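Local coordinates for protein Lys-gingipain catalytic subunit (Porphyromonas gingivalis, PDB 6I9A) that hydrolyses proteins on the carboxyl side of lysine residues as a cysteine endopeptidase and may act as a virulence factor in periodontal disease, at residues Val14-Val19 with Lys29-Trp34; Ala195-Cys200 with Trp222-Leu227; Tyr377-Ser382 with Val436-Ser441; Tyr390-Gln393 with Tyr399-Ile402. One frame throughout, in Å; residues are numbered along the deposited sequence.

Overall arrangement
Along the chain come contact 1, contact 2 and then contact 3, with contact 4 falling between the two segments of contact 3. Contact 1 lies in a beta-alpha-beta unit of the four-stranded parallel sheet, and contact 2 beside the active site, next to the six-stranded sheet; their centres are about 37 Å apart within the family C25 peptidase domain. Contacts 3 and 4, with centres about 6 Å apart, share the core of the C-terminal Ig-like domain. Contact 1 touches both: Tyr399 OH bonds to Val14 N, and Trp34 packs on Val437. The Ig-like domain is thereby joined to the contact 1 flank of the peptidase domain. Contact 2 lies about 45 Å from contact 3 and about 47 Å from contact 4, centre to centre.

Contact 1 (Val14-Val19 with Lys29-Trp34); sequences VRMLVV and KPWLTW
Met16 lays its sulfur beside the indole of Trp31, SD standing 3.7 Å from CH2 of that ring. Strand 14-20 and helix 25-37 are the first two elements of a beta-alpha-beta crossover that ends in strand 40-46, and here the helix packs on one face of the parallel sheet. The two short segments run nearly antiparallel, at 166°, as expected of a strand and the helix that carries the chain back. Their axes come no closer than 12.2 Å, a gap filled by side chains from both sides, to which a long methionine and a broad tryptophan are well suited.

In the conformer described here, the contact is Met-aromatic: SD lies 4.8 Å from the centroid of the six-membered ring and 55° off its normal, an oblique approach that is neither face nor edge. Met16 is modelled in two conformers, and the other may place the sulfur differently. The two side chains meet at about a right angle. Trp31 extends CG opposite its backbone N (chi1 -175°), which carries the far end of the indole to the strand. Two residues along, on the same side of the strand, the compact beta-branched Val18 brings CG2 to the rim of the indole, near the ring plane and 4.3 Å from CZ3. That same methyl meets CD2 of Leu32, 4.2 Å away; Leu32 also neighbours a bound buffer molecule. The indole is further enclosed by Ile133 and Val136 of helix 126-141. Its polar edge is satisfied as well, because NE1 of Trp31 donates a hydrogen bond to OD2 of Asp362.

Contact 2 (Ala195-Cys200 with Trp222-Leu227); sequences APYTGC and WADPLL
Tyr197 and Pro225 bring their CA atoms within 6.2 Å of each other where a type II turn, Tyr197-Cys200, meets the loop of a hairpin closed by paired backbone bonds between Trp222 and Leu227. Gly199 suits the turn through its positive phi, and the cis peptide before Pro225 lies in the hairpin loop and probably helps it to turn.

Pro225 lies over one face of the Tyr197 ring in a CH-pi contact: CD sits 3.6 Å from the ring centroid and only 9° off the normal, almost over the centre. The pyrrolidine and the phenol cross at about a right angle. Farther along the proline, CB meets CB of Tyr197 at 3.6 Å, while CG touches SG of Cys200, also at 3.6 Å; a chi1 of 62° turns that thiol toward the proline. The opposite face of the phenol carries Ala195 N above its rim, and Tyr197 OH bonds to Ala157 O.

Two residues before the proline, Ala223 touches the bound inhibitor, and the Asp224 side chain is about 5 Å from that of His216, the probable proton donor of the active site. No hydrogen bond joins the segments; the hairpin beside the active site meets the loop through dispersion and the weak polarity of proline C-H groups facing a pi cloud.

Contact 3 (Tyr377-Ser382 with Val436-Ser441); sequences YTLPAS and VVITRS
Ile438 and Tyr377 make the tightest of three apolar contacts here, the isoleucine tip CD1 lying 3.6 Å from CB of the tyrosine. No hydrogen bond crosses between Tyr377-Ser382 and Val436-Ser441. Their backbones stay well apart, with CA of Tyr377 8.4 Å from CA of Ile438, so the side chains span the gap.

Among purely aliphatic contacts, Leu379 is central. Its CD2 meets CG1 of Val436 at 4.0 Å, the two side chains lying alongside each other and pointing in opposite senses, and the same methyl reaches CD1 of Ile438 at 4.2 Å. One leucine branch thus touches two residues spaced two apart on strand 432-439, which present their side chains on the same side. Beta-branched valine and isoleucine suit an extended strand, and the longer isoleucine extends farther into the gap.

The aliphatic-aromatic contact uses mostly the root of the tyrosine. The rotation of Tyr377 about its first side-chain bond (chi1 66°) keeps CB and CG together against Ile438 CD1, which comes obliquely to the ring, 4.0 Å from CG. Beyond it, the phenol rests on Val446 and Lys448 of the edge strand 446-452. An amphipathic tyrosine fits a partly exposed position such as this, while Val436 and Ile438 are buried.

Backbone bonds instead tie each segment to its neighbours: Thr378 pairs with Gln393, and Ile438 with Val446. Strand 377-378 and the residue after it face strand 432-439 through their side chains and do not pair with it, as expected across the hydrophobic core of an Ig-like beta sandwich, the fold of this C-terminal domain.

Contact 4 (Tyr390-Gln393 with Tyr399-Ile402); sequences YSIQ and YVAI
Ile392, followed outward from its backbone, begins to touch Val400 at once: its CB lies 4.1 Å from CG1 of that valine. The CG2 branch is held opposite the backbone N and meets the same methyl at 4.0 Å. The other branch, starting at CG1, extends fully (chi2 -177°) and acts as the spacer that carries the tip across. There CD1 touches two residues of the facing strand, Val400 through CG1 at 3.9 Å and Ile402 through CD1, also at 3.9 Å. Isoleucine suits the place because its short branch, CG2, and its long one both touch Val400, and the long one also reaches Ile402.

The two strands are not paired by hydrogen bonds. Their axes stand 8.9 Å apart and run at 132° to each other; they face one another across the core, consistent with opposite sides of an Ig-like beta sandwich, and are linked round through strands 419-424 and 407-413. Tyr390 pairs its backbone with Val422 of strand 419-424, and Val400 with Gly412 of strand 407-413. Val400 and Ile402, two apart in their strand, both turn inward; beta-branched residues favour the extended backbone and offer methyls to the core.

Ile402 also meets Tyr390, its CD1 standing 3.9 Å from CD2 of the phenol and approaching the ring obliquely. The two side chains cross at about a right angle, and the methyl touches the ring at a carbon next to CG. A tyrosine is tolerated in this buried setting because its polar end has a partner: Tyr390 OH is hydrogen-bonded to the carbonyl oxygen of Pro384.

Contact 1 (Val14-Val19 with Lys29-Trp34)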
loop_
_atom_site.group_PDB
_atom_site.type_symbol
_atom_site.label_atom_id
_atom_site.label_comp_id
_atom_site.label_asym_id
_atom_site.label_seq_id
_atom_site.Cartn_x
_atom_site.Cartn_y
_atom_site.Cartn_z
ATOM N N VAL A 14 3.839 -0.360 15.251
ATOM C CA VAL A 14 3.056 0.277 14.200
ATOM C C VAL A 14 1.888 1.059 14.816
ATOM O O VAL A 14 1.156 0.508 15.630
ATOM C CB VAL A 14 2.538 -0.737 13.157
ATOM C CG1 VAL A 14 1.788 0.007 12.040
ATOM C CG2 VAL A 14 3.698 -1.556 12.607
ATOM N N ARG A 15 1.731 2.327 14.437
ATOM C CA ARG A 15 0.612 3.165 14.877
ATOM C C ARG A 15 -0.167 3.648 13.688
ATOM O O ARG A 15 0.436 4.089 12.691
ATOM C CB ARG A 15 1.145 4.346 15.688
ATOM C CG ARG A 15 1.965 3.843 16.906
ATOM C CD ARG A 15 2.563 4.992 17.719
ATOM N NE ARG A 15 3.602 4.536 18.657
ATOM C CZ ARG A 15 3.369 3.919 19.798
ATOM N NH1 ARG A 15 2.125 3.723 20.207
ATOM N NH2 ARG A 15 4.376 3.498 20.543
ATOM N N MET A 16 -1.490 3.594 13.771
ATOM C CA MET A 16 -2.333 4.023 12.651
ATOM C C MET A 16 -3.481 4.886 13.162
ATOM O O MET A 16 -4.222 4.470 14.071
ATOM C CB MET A 16 -2.882 2.794 11.901
ATOM C CG MET A 16 -3.928 3.115 10.848
ATOM S SD MET A 16 -4.586 1.548 10.131
ATOM C CE MET A 16 -3.214 1.288 8.903
ATOM N N LEU A 17 -3.622 6.079 12.572
ATOM C CA LEU A 17 -4.732 6.973 12.816
ATOM C C LEU A 17 -5.759 6.658 11.726
ATOM O O LEU A 17 -5.410 6.659 10.527
ATOM C CB LEU A 17 -4.237 8.429 12.721
ATOM C CG LEU A 17 -5.318 9.484 12.795
ATOM C CD1 LEU A 17 -6.064 9.442 14.146
ATOM C CD2 LEU A 17 -4.716 10.873 12.688
ATOM N N VAL A 18 -6.998 6.388 12.116
ATOM C CA VAL A 18 -8.072 6.120 11.191
ATOM C C VAL A 18 -9.093 7.219 11.281
ATOM O O VAL A 18 -9.577 7.526 12.388
ATOM C CB VAL A 18 -8.738 4.745 11.480
ATOM C CG1 VAL A 18 -9.877 4.459 10.493
ATOM C CG2 VAL A 18 -7.704 3.617 11.502
ATOM N N VAL A 19 -9.433 7.855 10.166
ATOM C CA VAL A 19 -10.543 8.835 10.117
ATOM C C VAL A 19 -11.549 8.336 9.108
ATOM O O VAL A 19 -11.194 8.119 7.945
ATOM C CB VAL A 19 -10.017 10.237 9.740
ATOM C CG1 VAL A 19 -11.191 11.213 9.610
ATOM C CG2 VAL A 19 -8.963 10.727 10.757
ATOM N N LYS A 29 -15.322 -2.744 11.395
ATOM C CA LYS A 29 -14.860 -3.517 12.555
ATOM C C LYS A 29 -13.955 -4.737 12.221
ATOM O O LYS A 29 -12.932 -4.865 12.887
ATOM C CB LYS A 29 -16.050 -3.961 13.427
ATOM C CG LYS A 29 -15.541 -4.438 14.788
ATOM C CD LYS A 29 -16.531 -4.343 15.935
ATOM C CE LYS A 29 -16.077 -5.214 17.100
ATOM N NZ LYS A 29 -14.685 -4.924 17.577
ATOM N N PRO A 30 -14.265 -5.631 11.261
ATOM C CA PRO A 30 -13.379 -6.791 11.058
ATOM C C PRO A 30 -11.982 -6.384 10.606
ATOM O O PRO A 30 -10.987 -7.055 10.915
ATOM C CB PRO A 30 -14.085 -7.626 9.976
ATOM C CG PRO A 30 -15.504 -7.159 9.984
ATOM C CD PRO A 30 -15.494 -5.732 10.435
ATOM N N TRP A 31 -11.888 -5.245 9.879
ATOM C CA TRP A 31 -10.573 -4.762 9.431
ATOM C C TRP A 31 -9.815 -4.216 10.642
ATOM O O TRP A 31 -8.620 -4.543 10.820
ATOM C CB TRP A 31 -10.795 -3.687 8.368
ATOM C CG TRP A 31 -9.560 -3.154 7.700
ATOM C CD1 TRP A 31 -8.872 -3.720 6.651
ATOM C CD2 TRP A 31 -8.933 -1.883 7.949
ATOM N NE1 TRP A 31 -7.863 -2.866 6.235
ATOM C CE2 TRP A 31 -7.897 -1.731 7.006
ATOM C CE3 TRP A 31 -9.168 -0.845 8.861
ATOM C CZ2 TRP A 31 -7.089 -0.595 6.958
ATOM C CZ3 TRP A 31 -8.380 0.295 8.815
ATOM C CH2 TRP A 31 -7.339 0.409 7.878
ATOM N N LEU A 32 -10.468 -3.422 11.494
ATOM C CA LEU A 32 -9.797 -2.927 12.707
ATOM C C LEU A 32 -9.383 -4.067 13.635
ATOM O O LEU A 32 -8.295 -4.043 14.220
ATOM C CB LEU A 32 -10.744 -1.964 13.463
ATOM C CG LEU A 32 -11.135 -0.705 12.682
ATOM C CD1 LEU A 32 -12.234 0.020 13.416
ATOM C CD2 LEU A 32 -9.923 0.196 12.355
ATOM N N THR A 33 -10.214 -5.088 13.753
ATOM C CA THR A 33 -9.892 -6.243 14.610
ATOM C C THR A 33 -8.587 -6.878 14.145
ATOM O O THR A 33 -7.679 -7.140 14.928
ATOM C CB THR A 33 -11.027 -7.242 14.623
ATOM O OG1 THR A 33 -12.169 -6.616 15.224
ATOM C CG2 THR A 33 -10.670 -8.537 15.345
ATOM N N TRP A 34 -8.496 -7.163 12.832
ATOM C CA TRP A 34 -7.282 -7.788 12.273
ATOM C C TRP A 34 -6.057 -6.889 12.397
ATOM O O TRP A 34 -4.985 -7.358 12.755
ATOM C CB TRP A 34 -7.534 -8.210 10.836
ATOM C CG TRP A 34 -6.307 -8.577 10.065
ATOM C CD1 TRP A 34 -5.860 -7.932 8.944
ATOM C CD2 TRP A 34 -5.327 -9.584 10.362
ATOM N NE1 TRP A 34 -4.725 -8.524 8.472
ATOM C CE2 TRP A 34 -4.361 -9.535 9.330
ATOM C CE3 TRP A 34 -5.189 -10.560 11.380
ATOM C CZ2 TRP A 34 -3.262 -10.392 9.302
ATOM C CZ3 TRP A 34 -4.085 -11.389 11.349
ATOM C CH2 TRP A 34 -3.149 -11.321 10.319
#

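Contact 2 (Ala195-Cys200 with Trp222-Leu227)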
loop_
_atom_site.group_PDB
_atom_site.type_symbol
_atom_site.label_atom_id
_atom_site.label_comp_id
_atom_site.label_asym_id
_atom_site.label_seq_id
_atom_site.Cartn_x
_atom_site.Cartn_y
_atom_site.Cartn_z
ATOM N N ALA A 195 2.219 -3.765 -29.311
ATOM C CA ALA A 195 1.147 -4.472 -30.004
ATOM C C ALA A 195 1.711 -5.683 -30.759
ATOM O O ALA A 195 2.870 -5.680 -31.183
ATOM C CB ALA A 195 0.468 -3.507 -30.973
ATOM N N PRO A 196 0.932 -6.792 -30.840
ATOM C CA PRO A 196 -0.453 -6.923 -30.370
ATOM C C PRO A 196 -0.569 -7.146 -28.869
ATOM O O PRO A 196 0.180 -7.919 -28.257
ATOM C CB PRO A 196 -0.962 -8.154 -31.136
ATOM C CG PRO A 196 0.258 -8.996 -31.291
ATOM C CD PRO A 196 1.373 -8.007 -31.577
ATOM N N TYR A 197 -1.538 -6.465 -28.295
ATOM C CA TYR A 197 -1.864 -6.611 -26.866
ATOM C C TYR A 197 -2.945 -7.640 -26.595
ATOM O O TYR A 197 -3.328 -7.843 -25.432
ATOM C CB TYR A 197 -2.315 -5.258 -26.312
ATOM C CG TYR A 197 -1.208 -4.225 -26.303
ATOM C CD1 TYR A 197 -0.177 -4.292 -25.362
ATOM C CD2 TYR A 197 -1.186 -3.194 -27.233
ATOM C CE1 TYR A 197 0.833 -3.335 -25.323
ATOM C CE2 TYR A 197 -0.193 -2.211 -27.194
ATOM C CZ TYR A 197 0.823 -2.304 -26.243
ATOM O OH TYR A 197 1.797 -1.336 -26.243
ATOM N N THR A 198 -3.479 -8.235 -27.657
ATOM C CA THR A 198 -4.595 -9.155 -27.568
ATOM C C THR A 198 -4.469 -10.163 -26.434
ATOM O O THR A 198 -3.417 -10.814 -26.304
ATOM C CB THR A 198 -4.683 -9.927 -28.871
ATOM O OG1 THR A 198 -4.560 -8.999 -29.952
ATOM C CG2 THR A 198 -5.977 -10.693 -28.970
ATOM N N GLY A 199 -5.490 -10.203 -25.587
ATOM C CA GLY A 199 -5.573 -11.159 -24.492
ATOM C C GLY A 199 -4.793 -10.783 -23.246
ATOM O O GLY A 199 -4.792 -11.546 -22.276
ATOM N N CYS A 200 -4.191 -9.599 -23.210
ATOM C CA CYS A 200 -3.322 -9.263 -22.071
ATOM C C CYS A 200 -4.049 -9.206 -20.732
ATOM O O CYS A 200 -3.412 -9.447 -19.718
ATOM C CB CYS A 200 -2.561 -7.965 -22.314
ATOM S SG CYS A 200 -3.613 -6.498 -22.514
ATOM N N TRP A 222 -7.622 2.029 -18.050
ATOM C CA TRP A 222 -6.309 1.935 -18.686
ATOM C C TRP A 222 -6.664 1.994 -20.177
ATOM O O TRP A 222 -7.455 1.176 -20.655
ATOM C CB TRP A 222 -5.568 0.653 -18.302
ATOM C CG TRP A 222 -5.138 0.634 -16.873
ATOM C CD1 TRP A 222 -5.055 1.691 -16.009
ATOM C CD2 TRP A 222 -4.572 -0.485 -16.194
ATOM N NE1 TRP A 222 -4.501 1.282 -14.822
ATOM C CE2 TRP A 222 -4.198 -0.055 -14.907
ATOM C CE3 TRP A 222 -4.373 -1.838 -16.540
ATOM C CZ2 TRP A 222 -3.536 -0.893 -13.986
ATOM C CZ3 TRP A 222 -3.780 -2.684 -15.602
ATOM C CH2 TRP A 222 -3.377 -2.212 -14.338
ATOM N N ALA A 223 -6.165 2.979 -20.923
ATOM C CA ALA A 223 -6.782 3.291 -22.208
ATOM C C ALA A 223 -6.370 2.415 -23.383
ATOM O O ALA A 223 -7.201 2.223 -24.295
ATOM C CB ALA A 223 -6.547 4.751 -22.559
ATOM N N ASP A 224 -5.129 1.950 -23.433
ATOM C CA ASP A 224 -4.713 1.173 -24.631
ATOM C C ASP A 224 -3.436 0.398 -24.308
ATOM O O ASP A 224 -2.354 1.000 -24.215
ATOM C CB ASP A 224 -4.451 2.124 -25.816
ATOM C CG ASP A 224 -4.208 1.400 -27.113
ATOM O OD1 ASP A 224 -4.032 0.185 -27.088
ATOM O OD2 ASP A 224 -4.145 2.083 -28.178
ATOM N N PRO A 225 -3.530 -0.911 -24.097
ATOM C CA PRO A 225 -4.725 -1.740 -24.297
ATOM C C PRO A 225 -5.824 -1.399 -23.296
ATOM O O PRO A 225 -5.560 -1.121 -22.119
ATOM C CB PRO A 225 -4.210 -3.165 -24.097
ATOM C CG PRO A 225 -2.950 -3.016 -23.257
ATOM C CD PRO A 225 -2.355 -1.731 -23.784
ATOM N N LEU A 226 -7.063 -1.424 -23.756
ATOM C CA LEU A 226 -8.175 -0.936 -23.008
ATOM C C LEU A 226 -8.670 -1.899 -21.935
ATOM O O LEU A 226 -8.984 -3.080 -22.190
ATOM C CB LEU A 226 -9.334 -0.652 -23.995
ATOM C CG LEU A 226 -10.628 -0.075 -23.391
ATOM C CD1 LEU A 226 -10.397 1.363 -22.857
ATOM C CD2 LEU A 226 -11.752 -0.036 -24.438
ATOM N N LEU A 227 -8.819 -1.350 -20.716
ATOM C CA LEU A 227 -9.449 -2.046 -19.588
ATOM C C LEU A 227 -10.323 -1.034 -18.912
ATOM O O LEU A 227 -9.817 -0.097 -18.288
ATOM C CB LEU A 227 -8.411 -2.601 -18.628
ATOM C CG LEU A 227 -8.947 -3.381 -17.421
ATOM C CD1 LEU A 227 -9.684 -4.662 -17.838
ATOM C CD2 LEU A 227 -7.814 -3.695 -16.443
#

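Contact 3 (Tyr377-Ser382 with Val436-Ser441)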
loop_
_atom_site.group_PDB
_atom_site.type_symbol
_atom_site.label_atom_id
_atom_site.label_comp_id
_atom_site.label_asym_id
_atom_site.label_seq_id
_atom_site.Cartn_x
_atom_site.Cartn_y
_atom_site.Cartn_z
ATOM N N TYR A 377 9.255 -20.142 14.474
ATOM C CA TYR A 377 8.885 -19.480 15.722
ATOM C C TYR A 377 8.792 -20.516 16.811
ATOM O O TYR A 377 8.646 -21.717 16.529
ATOM C CB TYR A 377 7.533 -18.732 15.541
ATOM C CG TYR A 377 6.384 -19.667 15.294
ATOM C CD1 TYR A 377 5.600 -20.120 16.346
ATOM C CD2 TYR A 377 6.106 -20.135 14.021
ATOM C CE1 TYR A 377 4.577 -21.028 16.144
ATOM C CE2 TYR A 377 5.075 -21.037 13.794
ATOM C CZ TYR A 377 4.314 -21.487 14.868
ATOM O OH TYR A 377 3.277 -22.375 14.674
ATOM N N THR A 378 8.846 -20.029 18.034
ATOM C CA THR A 378 8.583 -20.828 19.241
ATOM C C THR A 378 7.726 -19.979 20.156
ATOM O O THR A 378 8.116 -18.873 20.531
ATOM C CB THR A 378 9.890 -21.256 19.967
ATOM O OG1 THR A 378 10.722 -21.943 19.046
ATOM C CG2 THR A 378 9.595 -22.173 21.177
ATOM N N LEU A 379 6.577 -20.524 20.521
ATOM C CA LEU A 379 5.713 -19.868 21.492
ATOM C C LEU A 379 5.987 -20.429 22.880
ATOM O O LEU A 379 6.205 -21.643 23.023
ATOM C CB LEU A 379 4.237 -20.109 21.136
ATOM C CG LEU A 379 3.760 -19.597 19.787
ATOM C CD1 LEU A 379 2.251 -19.746 19.659
ATOM C CD2 LEU A 379 4.200 -18.136 19.529
ATOM N N PRO A 380 5.916 -19.600 23.923
ATOM C CA PRO A 380 6.005 -20.155 25.291
ATOM C C PRO A 380 4.763 -20.970 25.608
ATOM O O PRO A 380 3.679 -20.729 25.050
ATOM C CB PRO A 380 6.094 -18.899 26.175
ATOM C CG PRO A 380 5.338 -17.838 25.398
ATOM C CD PRO A 380 5.652 -18.141 23.935
ATOM N N ALA A 381 4.898 -21.940 26.542
ATOM C CA ALA A 381 3.750 -22.768 26.935
ATOM C C ALA A 381 2.690 -21.952 27.667
ATOM O O ALA A 381 1.511 -22.287 27.608
ATOM C CB ALA A 381 4.223 -23.904 27.835
ATOM N N SER A 382 3.110 -20.860 28.340
ATOM C CA SER A 382 2.143 -20.037 29.023
ATOM C C SER A 382 2.570 -18.577 28.991
ATOM O O SER A 382 3.703 -18.265 28.632
ATOM C CB SER A 382 1.965 -20.520 30.463
ATOM O OG SER A 382 3.086 -20.131 31.226
ATOM N N VAL A 436 -1.917 -14.652 19.347
ATOM C CA VAL A 436 -0.521 -14.345 19.079
ATOM C C VAL A 436 -0.366 -14.379 17.597
ATOM O O VAL A 436 -0.621 -15.400 16.971
ATOM C CB VAL A 436 0.465 -15.318 19.756
ATOM C CG1 VAL A 436 1.911 -14.915 19.468
ATOM C CG2 VAL A 436 0.211 -15.388 21.262
ATOM N N VAL A 437 0.051 -13.261 16.999
ATOM C CA VAL A 437 0.215 -13.125 15.538
ATOM C C VAL A 437 1.635 -12.746 15.276
ATOM O O VAL A 437 2.184 -11.847 15.938
ATOM C CB VAL A 437 -0.804 -12.119 14.939
ATOM C CG1 VAL A 437 -0.534 -11.884 13.444
ATOM C CG2 VAL A 437 -2.229 -12.633 15.139
ATOM N N ILE A 438 2.246 -13.428 14.301
ATOM C CA ILE A 438 3.619 -13.134 13.887
ATOM C C ILE A 438 3.636 -12.875 12.403
ATOM O O ILE A 438 3.159 -13.730 11.635
ATOM C CB ILE A 438 4.599 -14.271 14.255
ATOM C CG1 ILE A 438 4.441 -14.694 15.750
ATOM C CG2 ILE A 438 6.052 -13.866 13.913
ATOM C CD1 ILE A 438 5.335 -15.946 16.126
ATOM N N THR A 439 4.135 -11.709 12.012
ATOM C CA THR A 439 4.183 -11.352 10.579
ATOM C C THR A 439 5.583 -10.909 10.229
ATOM O O THR A 439 6.384 -10.500 11.081
ATOM C CB THR A 439 3.172 -10.212 10.268
ATOM O OG1 THR A 439 3.458 -9.056 11.069
ATOM C CG2 THR A 439 1.707 -10.619 10.475
ATOM N N ARG A 440 5.896 -11.015 8.947
ATOM C CA ARG A 440 7.159 -10.548 8.422
ATOM C C ARG A 440 6.994 -10.351 6.937
ATOM O O ARG A 440 6.292 -11.137 6.290
ATOM C CB ARG A 440 8.292 -11.564 8.713
ATOM C CG ARG A 440 9.680 -11.063 8.319
ATOM C CD ARG A 440 10.767 -12.051 8.699
ATOM N NE ARG A 440 12.019 -11.591 8.105
ATOM C CZ ARG A 440 13.115 -12.343 8.017
ATOM N NH1 ARG A 440 13.134 -13.577 8.539
ATOM N NH2 ARG A 440 14.196 -11.874 7.406
ATOM N N SER A 441 7.656 -9.342 6.364
ATOM C CA SER A 441 7.547 -9.094 4.917
ATOM C C SER A 441 7.935 -10.350 4.122
ATOM O O SER A 441 8.998 -10.937 4.347
ATOM C CB SER A 441 8.490 -7.953 4.537
ATOM O OG SER A 441 8.585 -7.847 3.114
#

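Contact 4 (Tyr390-Gln393 with Tyr399-Ile402)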
loop_
_atom_site.group_PDB
_atom_site.type_symbol
_atom_site.label_atom_id
_atom_site.label_comp_id
_atom_site.label_asym_id
_atom_site.label_seq_id
_atom_site.Cartn_x
_atom_site.Cartn_y
_atom_site.Cartn_z
ATOM N N TYR A 390 7.097 -10.381 27.553
ATOM C CA TYR A 390 7.311 -11.794 27.328
ATOM C C TYR A 390 8.296 -11.975 26.210
ATOM O O TYR A 390 8.277 -11.208 25.252
ATOM C CB TYR A 390 6.043 -12.563 26.933
ATOM C CG TYR A 390 4.886 -12.411 27.893
ATOM C CD1 TYR A 390 4.821 -13.160 29.068
ATOM C CD2 TYR A 390 3.845 -11.533 27.620
ATOM C CE1 TYR A 390 3.756 -13.020 29.952
ATOM C CE2 TYR A 390 2.759 -11.402 28.480
ATOM C CZ TYR A 390 2.717 -12.148 29.649
ATOM O OH TYR A 390 1.655 -11.958 30.507
ATOM N N SER A 391 9.102 -13.022 26.244
ATOM C CA SER A 391 9.968 -13.379 25.110
ATOM C C SER A 391 9.231 -14.383 24.256
ATOM O O SER A 391 8.655 -15.356 24.742
ATOM C CB SER A 391 11.290 -13.952 25.622
ATOM O OG SER A 391 11.098 -15.070 26.479
ATOM N N ILE A 392 9.265 -14.142 22.924
ATOM C CA ILE A 392 8.682 -15.008 21.925
ATOM C C ILE A 392 9.752 -15.133 20.847
ATOM O O ILE A 392 10.314 -14.114 20.472
ATOM C CB ILE A 392 7.294 -14.511 21.418
ATOM C CG1 ILE A 392 6.271 -14.594 22.597
ATOM C CG2 ILE A 392 6.874 -15.332 20.238
ATOM C CD1 ILE A 392 4.819 -14.220 22.329
ATOM N N GLN A 393 10.048 -16.349 20.384
ATOM C CA GLN A 393 11.087 -16.448 19.380
ATOM C C GLN A 393 10.461 -16.566 17.993
ATOM O O GLN A 393 9.449 -17.227 17.801
ATOM C CB GLN A 393 12.062 -17.573 19.702
ATOM C CG GLN A 393 12.765 -17.360 21.059
ATOM C CD GLN A 393 11.879 -17.694 22.243
ATOM O OE1 GLN A 393 11.023 -18.587 22.177
ATOM N NE2 GLN A 393 12.086 -16.996 23.360
ATOM N N TYR A 399 7.538 -9.473 13.425
ATOM C CA TYR A 399 6.769 -8.622 14.343
ATOM C C TYR A 399 5.735 -9.489 15.034
ATOM O O TYR A 399 4.910 -10.143 14.381
ATOM C CB TYR A 399 6.150 -7.500 13.529
ATOM C CG TYR A 399 5.439 -6.425 14.317
ATOM C CD1 TYR A 399 6.084 -5.734 15.358
ATOM C CD2 TYR A 399 4.172 -5.985 13.939
ATOM C CE1 TYR A 399 5.467 -4.652 15.995
ATOM C CE2 TYR A 399 3.549 -4.918 14.575
ATOM C CZ TYR A 399 4.208 -4.250 15.589
ATOM O OH TYR A 399 3.598 -3.165 16.169
ATOM N N VAL A 400 5.808 -9.475 16.382
ATOM C CA VAL A 400 4.950 -10.316 17.214
ATOM C C VAL A 400 3.945 -9.462 17.955
ATOM O O VAL A 400 4.333 -8.465 18.570
ATOM C CB VAL A 400 5.830 -11.123 18.196
ATOM C CG1 VAL A 400 4.968 -12.068 19.035
ATOM C CG2 VAL A 400 6.939 -11.904 17.469
ATOM N N ALA A 401 2.687 -9.887 17.973
ATOM C CA ALA A 401 1.622 -9.126 18.629
ATOM C C ALA A 401 0.804 -10.055 19.467
ATOM O O ALA A 401 0.363 -11.110 19.000
ATOM C CB ALA A 401 0.717 -8.441 17.595
ATOM N N ILE A 402 0.499 -9.635 20.709
ATOM C CA ILE A 402 -0.380 -10.355 21.616
ATOM C C ILE A 402 -1.646 -9.527 21.791
ATOM O O ILE A 402 -1.559 -8.347 22.111
ATOM C CB ILE A 402 0.301 -10.643 22.959
ATOM C CG1 ILE A 402 1.552 -11.534 22.757
ATOM C CG2 ILE A 402 -0.705 -11.305 23.942
ATOM C CD1 ILE A 402 2.352 -11.748 24.053
#